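Side-chain contacts in YohF (Salmonella typhimurium, PDB 6WON), which probably acts as an NAD(P)-dependent oxidoreductase of the short-chain dehydrogenase/reductase family and is named as an acetoin dehydrogenase: residues B[103-106]-B[107-111]; B[117-120]-B[121-124]; B[14-17]-B[18-22]; B[163-166]-B[167-171]. All coordinates share one frame; numbering follows the deposited sequence.

Overall arrangement
All four are local contacts along helices of a Rossmann-type fold, between residues about one turn apart. Interactions 1 and 2 sit in series on helix 103-131, their centres 19 Å apart, and interaction 4 lies on helix 153-173, against interaction 2 and about 10 Å (nearest atoms) from interaction 1. Interactions 2 and 4 touch directly: A121 CB packs on M169 CE at 3.7 Å, and F118 CA on L165 CD2 at 3.9 Å. Interactions 1, 2 and 4 reach the second subunit. Interaction 3 stands apart, at the start of helix 15-27, where this family typically binds the dinucleotide. Its centre is about 19 Å from that of interaction 2 and 23 Å from interaction 4's.

Interaction 1 (B[103-106]-B[107-111]); sequences FTQW and RQIFT
W106 and F110 lie side by side one helical turn apart, pointing the same way. The phenyl ring leans over one face of the indole, near its rim, and brings CE1 to 3.4 Å from W106 CZ2. With the planes at 37°, the pair is oblique. The neighbouring ring atom CD1 lies 3.3 Å from W106 O, which sits at the edge of the F110 ring, in its plane. The same oxygen accepts the bond from F110 N.

Alongside, R107 CG sits over the face of the F103 ring, 3.9 Å from its centroid, in a CH-pi contact. With CG beside the backbone N (chi1 -75°) and bends at chi2 and chi3, the arginine carries its guanidinium away from the ring and on to a salt bridge between NH2 and D115 of its own chain. Q105 and I109 pair on their methylene and methyl groups, CG to CD1 at 3.6 Å, while Q105 OE1 is taken by S96 OG.

In the second subunit, D115 binds W106 NE1 and the F118 ring stacks on the indole. Such packing is typical of the dimer interface of short-chain dehydrogenases, where two long helices per subunit form a four-helix bundle.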
loop_
_atom_site.group_PDB
_atom_site.type_symbol
_atom_site.label_atom_id
_atom_site.label_comp_id
_atom_site.label_asym_id
_atom_site.label_seq_id
_atom_site.Cartn_x
_atom_site.Cartn_y
_atom_site.Cartn_z
ATOM N N PHE B 103 -23.569 12.658 14.002
ATOM C CA PHE B 103 -23.769 12.352 12.590
ATOM C C PHE B 103 -23.685 13.606 11.719
ATOM O O PHE B 103 -23.153 13.559 10.601
ATOM C CB PHE B 103 -25.104 11.647 12.390
ATOM C CG PHE B 103 -25.301 11.102 10.997
ATOM C CD1 PHE B 103 -24.417 10.168 10.472
ATOM C CD2 PHE B 103 -26.382 11.508 10.224
ATOM C CE1 PHE B 103 -24.600 9.648 9.197
ATOM C CE2 PHE B 103 -26.577 10.995 8.947
ATOM C CZ PHE B 103 -25.677 10.068 8.426
ATOM N N THR B 104 -24.176 14.745 12.220
ATOM C CA THR B 104 -24.148 15.964 11.411
ATOM C C THR B 104 -22.717 16.363 11.079
ATOM O O THR B 104 -22.430 16.819 9.965
ATOM C CB THR B 104 -24.893 17.105 12.121
ATOM O OG1 THR B 104 -24.883 18.283 11.299
ATOM C CG2 THR B 104 -24.262 17.449 13.466
ATOM N N GLN B 105 -21.796 16.156 12.018
ATOM C CA GLN B 105 -20.409 16.510 11.775
ATOM C C GLN B 105 -19.758 15.537 10.803
ATOM O O GLN B 105 -18.999 15.953 9.918
ATOM C CB GLN B 105 -19.651 16.540 13.094
ATOM C CG GLN B 105 -18.201 16.917 12.925
ATOM C CD GLN B 105 -17.533 17.234 14.242
ATOM O OE1 GLN B 105 -17.767 16.560 15.257
ATOM N NE2 GLN B 105 -16.712 18.277 14.243
ATOM N N TRP B 106 -20.038 14.239 10.960
ATOM C CA TRP B 106 -19.585 13.241 9.993
ATOM C C TRP B 106 -20.008 13.638 8.583
ATOM O O TRP B 106 -19.194 13.654 7.650
ATOM C CB TRP B 106 -20.158 11.863 10.376
ATOM C CG TRP B 106 -19.927 10.761 9.393
ATOM C CD1 TRP B 106 -20.756 10.376 8.374
ATOM C CD2 TRP B 106 -18.799 9.864 9.350
ATOM N NE1 TRP B 106 -20.207 9.308 7.693
ATOM C CE2 TRP B 106 -19.006 8.981 8.268
ATOM C CE3 TRP B 106 -17.626 9.748 10.102
ATOM C CZ2 TRP B 106 -18.087 7.980 7.929
ATOM C CZ3 TRP B 106 -16.714 8.751 9.766
ATOM C CH2 TRP B 106 -16.951 7.882 8.688
ATOM N N ARG B 107 -21.280 14.008 8.418
ATOM C CA ARG B 107 -21.771 14.351 7.089
ATOM C C ARG B 107 -21.181 15.665 6.601
ATOM O O ARG B 107 -20.895 15.818 5.410
ATOM C CB ARG B 107 -23.297 14.428 7.092
ATOM C CG ARG B 107 -23.975 13.069 7.124
ATOM C CD ARG B 107 -24.375 12.620 5.733
ATOM N NE ARG B 107 -23.228 12.485 4.832
ATOM C CZ ARG B 107 -22.964 13.292 3.802
ATOM N NH1 ARG B 107 -23.775 14.312 3.499
ATOM N NH2 ARG B 107 -21.894 13.059 3.056
ATOM N N GLN B 108 -21.012 16.633 7.504
ATOM C CA GLN B 108 -20.435 17.915 7.110
ATOM C C GLN B 108 -19.011 17.739 6.578
ATOM O O GLN B 108 -18.647 18.327 5.553
ATOM C CB GLN B 108 -20.463 18.878 8.299
ATOM C CG GLN B 108 -19.932 20.261 7.996
ATOM C CD GLN B 108 -18.524 20.479 8.544
ATOM O OE1 GLN B 108 -17.600 20.813 7.800
ATOM N NE2 GLN B 108 -18.358 20.282 9.855
ATOM N N ILE B 109 -18.202 16.906 7.243
ATOM C CA ILE B 109 -16.829 16.685 6.789
ATOM C C ILE B 109 -16.811 15.988 5.429
ATOM O O ILE B 109 -16.047 16.368 4.530
ATOM C CB ILE B 109 -16.041 15.900 7.857
ATOM C CG1 ILE B 109 -15.792 16.804 9.070
ATOM C CG2 ILE B 109 -14.740 15.372 7.285
ATOM C CD1 ILE B 109 -15.771 16.066 10.411
ATOM N N PHE B 110 -17.669 14.983 5.235
ATOM C CA PHE B 110 -17.722 14.339 3.920
ATOM C C PHE B 110 -18.205 15.313 2.848
ATOM O O PHE B 110 -17.724 15.277 1.707
ATOM C CB PHE B 110 -18.607 13.098 3.966
ATOM C CG PHE B 110 -17.853 11.844 4.330
ATOM C CD1 PHE B 110 -17.509 11.591 5.646
ATOM C CD2 PHE B 110 -17.471 10.942 3.356
ATOM C CE1 PHE B 110 -16.790 10.441 5.985
ATOM C CE2 PHE B 110 -16.771 9.784 3.684
ATOM C CZ PHE B 110 -16.424 9.540 5.003
ATOM N N THR B 111 -19.130 16.206 3.213
ATOM C CA THR B 111 -19.646 17.193 2.265
ATOM C C THR B 111 -18.519 18.045 1.687
ATOM O O THR B 111 -18.381 18.163 0.463
ATOM C CB THR B 111 -20.700 18.055 2.955
ATOM O OG1 THR B 111 -21.821 17.234 3.284
ATOM C CG2 THR B 111 -21.175 19.227 2.045
#

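Interaction 2 (B[117-120]-B[121-124]); sequences AFLC and AQIA
Q122 folds back over the preceding turn of helix 103-131 to meet F118 and L119. This is one of the long interface helices of the Rossmann-type fold in short-chain dehydrogenases.

The side chain starts with CB 3.6 Å from L119 O. CG, set beside the backbone N by a chi1 of -83°, passes F118 O at 3.6 Å, and from there the chain runs on extended to its amide. CD comes to 3.4 Å from F118 CZ, and the amide lies against the end of the phenyl ring with the two planes 29° apart. OE1 and NE2 both lie 3.5 Å from F118 CZ. OE1 also meets a methyl group, L119 CD2, at 3.4 Å, while NE2 has its polar partners in the carbonyl oxygens of F98 and M101 of the second subunit; these two bonds should hold the amide in one rotation.

F118 is itself gripped from outside, its ring packed against M101 of the second subunit, while L119 packs on F103 of that subunit. On the helix's other flanks, I123 leans on helix 71-80, and A121 faces both N88 of strand 85-88 and M169 of helix 153-173.

A single water ties the amide back to its own helix: it donates one hydrogen to Q122 OE1 at 2.8 Å and the other to L119 O at 3.0 Å.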
loop_
_atom_site.group_PDB
_atom_site.type_symbol
_atom_site.label_atom_id
_atom_site.label_comp_id
_atom_site.label_asym_id
_atom_site.label_seq_id
_atom_site.Cartn_x
_atom_site.Cartn_y
_atom_site.Cartn_z
ATOM N N ALA B 117 -15.617 17.761 -4.096
ATOM C CA ALA B 117 -14.643 17.385 -5.115
ATOM C C ALA B 117 -15.268 16.488 -6.173
ATOM O O ALA B 117 -14.950 16.604 -7.360
ATOM C CB ALA B 117 -13.445 16.680 -4.469
ATOM N N PHE B 118 -16.158 15.580 -5.758
ATOM C CA PHE B 118 -16.862 14.740 -6.721
ATOM C C PHE B 118 -17.674 15.585 -7.706
ATOM O O PHE B 118 -17.625 15.361 -8.925
ATOM C CB PHE B 118 -17.770 13.755 -5.982
ATOM C CG PHE B 118 -18.866 13.188 -6.833
ATOM C CD1 PHE B 118 -18.574 12.343 -7.894
ATOM C CD2 PHE B 118 -20.191 13.497 -6.575
ATOM C CE1 PHE B 118 -19.599 11.819 -8.693
ATOM C CE2 PHE B 118 -21.209 12.980 -7.365
ATOM C CZ PHE B 118 -20.907 12.138 -8.428
ATOM N N LEU B 119 -18.421 16.573 -7.195
ATOM C CA LEU B 119 -19.296 17.375 -8.051
ATOM C C LEU B 119 -18.503 18.321 -8.945
ATOM O O LEU B 119 -18.818 18.484 -10.129
ATOM C CB LEU B 119 -20.279 18.165 -7.186
ATOM C CG LEU B 119 -21.348 17.299 -6.521
ATOM C CD1 LEU B 119 -22.249 18.139 -5.643
ATOM C CD2 LEU B 119 -22.155 16.525 -7.582
ATOM N N CYS B 120 -17.497 18.992 -8.386
ATOM C CA CYS B 120 -16.628 19.838 -9.195
ATOM C C CYS B 120 -15.943 19.023 -10.285
ATOM O O CYS B 120 -15.867 19.454 -11.441
ATOM C CB CYS B 120 -15.598 20.530 -8.296
ATOM S SG CYS B 120 -16.326 21.697 -7.071
ATOM N N ALA B 121 -15.470 17.823 -9.938
ATOM C CA ALA B 121 -14.810 16.971 -10.920
ATOM C C ALA B 121 -15.741 16.609 -12.077
ATOM O O ALA B 121 -15.326 16.628 -13.244
ATOM C CB ALA B 121 -14.281 15.709 -10.238
ATOM N N GLN B 122 -17.001 16.276 -11.775
ATOM C CA GLN B 122 -17.963 15.948 -12.826
ATOM C C GLN B 122 -18.109 17.104 -13.800
ATOM O O GLN B 122 -18.048 16.927 -15.026
ATOM C CB GLN B 122 -19.331 15.635 -12.214
ATOM C CG GLN B 122 -19.539 14.235 -11.706
ATOM C CD GLN B 122 -20.983 14.017 -11.265
ATOM O OE1 GLN B 122 -21.539 14.823 -10.515
ATOM N NE2 GLN B 122 -21.600 12.940 -11.745
ATOM N N ILE B 123 -18.315 18.301 -13.260
ATOM C CA ILE B 123 -18.554 19.469 -14.098
ATOM C C ILE B 123 -17.352 19.738 -14.987
ATOM O O ILE B 123 -17.495 19.972 -16.191
ATOM C CB ILE B 123 -18.901 20.682 -13.219
ATOM C CG1 ILE B 123 -20.293 20.481 -12.608
ATOM C CG2 ILE B 123 -18.805 21.974 -14.032
ATOM C CD1 ILE B 123 -20.592 21.420 -11.463
ATOM N N ALA B 124 -16.145 19.693 -14.412
ATOM C CA ALA B 124 -14.957 19.960 -15.215
ATOM C C ALA B 124 -14.757 18.873 -16.265
ATOM O O ALA B 124 -14.413 19.171 -17.418
ATOM C CB ALA B 124 -13.716 20.085 -14.319
HETATM O O HOH W 1 -21.637 17.602 -10.713
#

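Interaction 3 (B[14-17]-B[18-22])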
loop_
_atom_site.group_PDB
_atom_site.type_symbol
_atom_site.label_atom_id
_atom_site.label_comp_id
_atom_site.label_asym_id
_atom_site.label_seq_id
_atom_site.Cartn_x
_atom_site.Cartn_y
_atom_site.Cartn_z
ATOM N N SER B 14 -5.835 31.449 -0.755
ATOM C CA SER B 14 -4.738 31.386 0.209
ATOM C C SER B 14 -4.113 29.992 0.164
ATOM O O SER B 14 -4.594 29.093 -0.534
ATOM C CB SER B 14 -5.231 31.698 1.618
ATOM O OG SER B 14 -5.954 30.583 2.108
ATOM N N GLY B 15 -3.036 29.821 0.930
ATOM C CA GLY B 15 -2.491 28.496 1.192
ATOM C C GLY B 15 -2.069 27.760 -0.067
ATOM O O GLY B 15 -1.573 28.351 -1.033
ATOM N N ILE B 16 -2.275 26.442 -0.048
ATOM C CA ILE B 16 -1.842 25.579 -1.144
ATOM C C ILE B 16 -2.555 25.958 -2.431
ATOM O O ILE B 16 -1.943 26.014 -3.503
ATOM C CB ILE B 16 -2.081 24.099 -0.786
ATOM C CG1 ILE B 16 -1.161 23.660 0.359
ATOM C CG2 ILE B 16 -1.904 23.209 -2.025
ATOM C CD1 ILE B 16 -1.525 22.319 0.942
ATOM N N GLY B 17 -3.862 26.213 -2.350
ATOM C CA GLY B 17 -4.598 26.604 -3.546
ATOM C C GLY B 17 -4.011 27.837 -4.213
ATOM O O GLY B 17 -3.848 27.884 -5.439
ATOM N N LYS B 18 -3.678 28.853 -3.411
ATOM C CA LYS B 18 -3.096 30.071 -3.971
ATOM C C LYS B 18 -1.759 29.786 -4.653
ATOM O O LYS B 18 -1.495 30.272 -5.764
ATOM C CB LYS B 18 -2.921 31.113 -2.869
ATOM C CG LYS B 18 -2.122 32.335 -3.289
ATOM C CD LYS B 18 -2.019 33.320 -2.138
ATOM C CE LYS B 18 -1.220 34.551 -2.538
ATOM N NZ LYS B 18 -1.188 35.555 -1.439
ATOM N N ALA B 19 -0.894 29.009 -3.992
ATOM C CA ALA B 19 0.393 28.670 -4.590
ATOM C C ALA B 19 0.212 27.950 -5.928
ATOM O O ALA B 19 0.891 28.280 -6.909
ATOM C CB ALA B 19 1.224 27.836 -3.606
ATOM N N CYS B 20 -0.719 26.988 -6.001
ATOM C CA CYS B 20 -1.004 26.323 -7.275
ATOM C C CYS B 20 -1.486 27.313 -8.321
ATOM O O CYS B 20 -1.022 27.300 -9.470
ATOM C CB CYS B 20 -2.041 25.203 -7.091
ATOM S SG CYS B 20 -1.534 23.858 -5.985
ATOM N N ALA B 21 -2.431 28.174 -7.948
ATOM C CA ALA B 21 -2.997 29.094 -8.929
ATOM C C ALA B 21 -1.926 30.009 -9.510
ATOM O O ALA B 21 -1.902 30.267 -10.721
ATOM C CB ALA B 21 -4.118 29.917 -8.294
ATOM N N LEU B 22 -1.033 30.510 -8.662
ATOM C CA LEU B 22 -0.028 31.460 -9.123
ATOM C C LEU B 22 1.046 30.767 -9.959
ATOM O O LEU B 22 1.530 31.327 -10.949
ATOM C CB LEU B 22 0.591 32.177 -7.923
ATOM C CG LEU B 22 -0.312 33.204 -7.216
ATOM C CD1 LEU B 22 0.481 33.959 -6.146
ATOM C CD2 LEU B 22 -0.907 34.185 -8.202
#
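I16 and C20 make the one apolar side-chain contact across this turn, with I16 CG2 4.0 Å from C20 SG. Each group is placed by its first torsion: CG2 stands opposite the backbone N of I16, and the sulfur lies beside the N of C20 (chi1 -62°). On another flank, K18 lays its CB 3.4 Å from S14 C before the fully extended chain leads away from the turn toward helix 39-50. A21 sets its CB against the main chain, 3.5 Å from G17 O, where the glycine brings only backbone.

Under these contacts runs the opening of the helix. K18 N donates to S14 O at 3.0 Å from well above the carbonyl plane, with a C=O...N angle of only 118°, as the chain swings in from the preceding loop. The next bond, from A19 N to G15 O, lies in the carbonyl plane. This is the glycine-rich turn between the first strand and first helix of a Rossmann fold, the usual dinucleotide-binding site of the family. G15 has a positive phi of 60°, which glycine adopts readily.

Further out, helix 216-226 supports the apolar flank: I16 packs on I219, A19 on T216 and A220, and C20 on V223. I16 also touches N89 and I188 in loops. K18 rests on T45 and K48 of helix 39-50, and A21 reaches back to S12 in the loop that follows strand 6-9.

Interaction 4 (B[163-166]-B[167-171])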
loop_
_atom_site.group_PDB
_atom_site.type_symbol
_atom_site.label_atom_id
_atom_site.label_comp_id
_atom_site.label_asym_id
_atom_site.label_seq_id
_atom_site.Cartn_x
_atom_site.Cartn_y
_atom_site.Cartn_z
ATOM N N GLY B 163 -9.284 9.388 -2.363
ATOM C CA GLY B 163 -8.289 8.565 -3.027
ATOM C C GLY B 163 -8.922 7.499 -3.905
ATOM O O GLY B 163 -8.491 7.280 -5.038
ATOM N N GLY B 164 -9.971 6.838 -3.401
ATOM C CA GLY B 164 -10.670 5.860 -4.221
ATOM C C GLY B 164 -11.290 6.477 -5.460
ATOM O O GLY B 164 -11.199 5.919 -6.561
ATOM N N LEU B 165 -11.927 7.636 -5.301
ATOM C CA LEU B 165 -12.529 8.312 -6.444
ATOM C C LEU B 165 -11.471 8.678 -7.475
ATOM O O LEU B 165 -11.703 8.569 -8.687
ATOM C CB LEU B 165 -13.278 9.559 -5.967
ATOM C CG LEU B 165 -13.830 10.466 -7.068
ATOM C CD1 LEU B 165 -14.924 9.741 -7.867
ATOM C CD2 LEU B 165 -14.335 11.772 -6.460
ATOM N N THR B 166 -10.298 9.111 -7.009
ATOM C CA THR B 166 -9.196 9.426 -7.913
ATOM C C THR B 166 -8.881 8.243 -8.829
ATOM O O THR B 166 -8.742 8.405 -10.048
ATOM C CB THR B 166 -7.960 9.828 -7.103
ATOM O OG1 THR B 166 -8.250 10.990 -6.310
ATOM C CG2 THR B 166 -6.802 10.153 -8.025
ATOM N N LYS B 167 -8.760 7.044 -8.252
ATOM C CA LYS B 167 -8.469 5.855 -9.053
ATOM C C LYS B 167 -9.604 5.557 -10.024
ATOM O O LYS B 167 -9.363 5.171 -11.176
ATOM C CB LYS B 167 -8.237 4.639 -8.148
ATOM C CG LYS B 167 -7.092 4.773 -7.142
ATOM C CD LYS B 167 -7.127 3.648 -6.110
ATOM C CE LYS B 167 -6.097 3.889 -4.994
ATOM N NZ LYS B 167 -6.137 2.794 -3.980
ATOM N N SER B 168 -10.846 5.714 -9.567
ATOM C CA SER B 168 -11.995 5.460 -10.433
ATOM C C SER B 168 -12.025 6.436 -11.604
ATOM O O SER B 168 -12.171 6.028 -12.758
ATOM C CB SER B 168 -13.278 5.559 -9.621
ATOM O OG SER B 168 -13.420 4.385 -8.845
ATOM N N MET B 169 -11.875 7.730 -11.319
ATOM C CA MET B 169 -11.897 8.738 -12.372
ATOM C C MET B 169 -10.785 8.490 -13.380
ATOM O O MET B 169 -10.991 8.612 -14.588
ATOM C CB MET B 169 -11.750 10.135 -11.760
ATOM C CG MET B 169 -12.872 10.559 -10.853
ATOM S SD MET B 169 -12.538 12.163 -10.082
ATOM C CE MET B 169 -12.025 13.131 -11.512
ATOM N N ALA B 170 -9.593 8.150 -12.891
ATOM C CA ALA B 170 -8.471 7.884 -13.781
ATOM C C ALA B 170 -8.812 6.782 -14.773
ATOM O O ALA B 170 -8.549 6.908 -15.975
ATOM C CB ALA B 170 -7.244 7.507 -12.956
ATOM N N LEU B 171 -9.426 5.708 -14.290
ATOM C CA LEU B 171 -9.787 4.607 -15.174
ATOM C C LEU B 171 -10.908 5.000 -16.128
ATOM O O LEU B 171 -10.851 4.678 -17.321
ATOM C CB LEU B 171 -10.188 3.394 -14.336
ATOM C CG LEU B 171 -9.764 2.019 -14.831
ATOM C CD1 LEU B 171 -8.269 1.965 -15.113
ATOM C CD2 LEU B 171 -10.168 0.974 -13.784
#
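This is buried packing between residues one turn apart in the second half of helix 153-173, the crossover helix between strands 135-140 and 178-185. In the short-chain dehydrogenase family, the early part of this helix usually carries the Tyr-X-X-X-Lys motif of the active site.

L165 and M169 carry the apolar part. The thioether is laid across the leucine's branch point, with SD 3.7 Å from L165 CG, and M169 CG is equally close to L165 CD1. The leucine reaches there because its CG stands opposite the backbone N (chi1 173°). The methionine also closes on the main chain, its CG only 3.2 Å from L165 O, and M169 N gives that oxygen a nearly straight bond of 2.8 Å. At SD the chain bends, chi3 48°, and turns the terminal methyl off the leucine.

K167 runs its aliphatic part past a glycine carbonyl: CG lies 3.6 Å from G163 O, after which the extended chain leads away. NZ then crosses the interface and bonds H146 O and H160 NE2 of the second subunit. T166 OG1 is held within its own chain by L162 O and N139 ND2, so this hydroxyl links the helix to strand 135-140.

Around the turn, T166, M169 and A170 rest on V180 of strand 178-185, L165 packs on F118 of helix 103-131 and on F98 of the second subunit, and L247 of a third subunit packs against K167, A170 and L171.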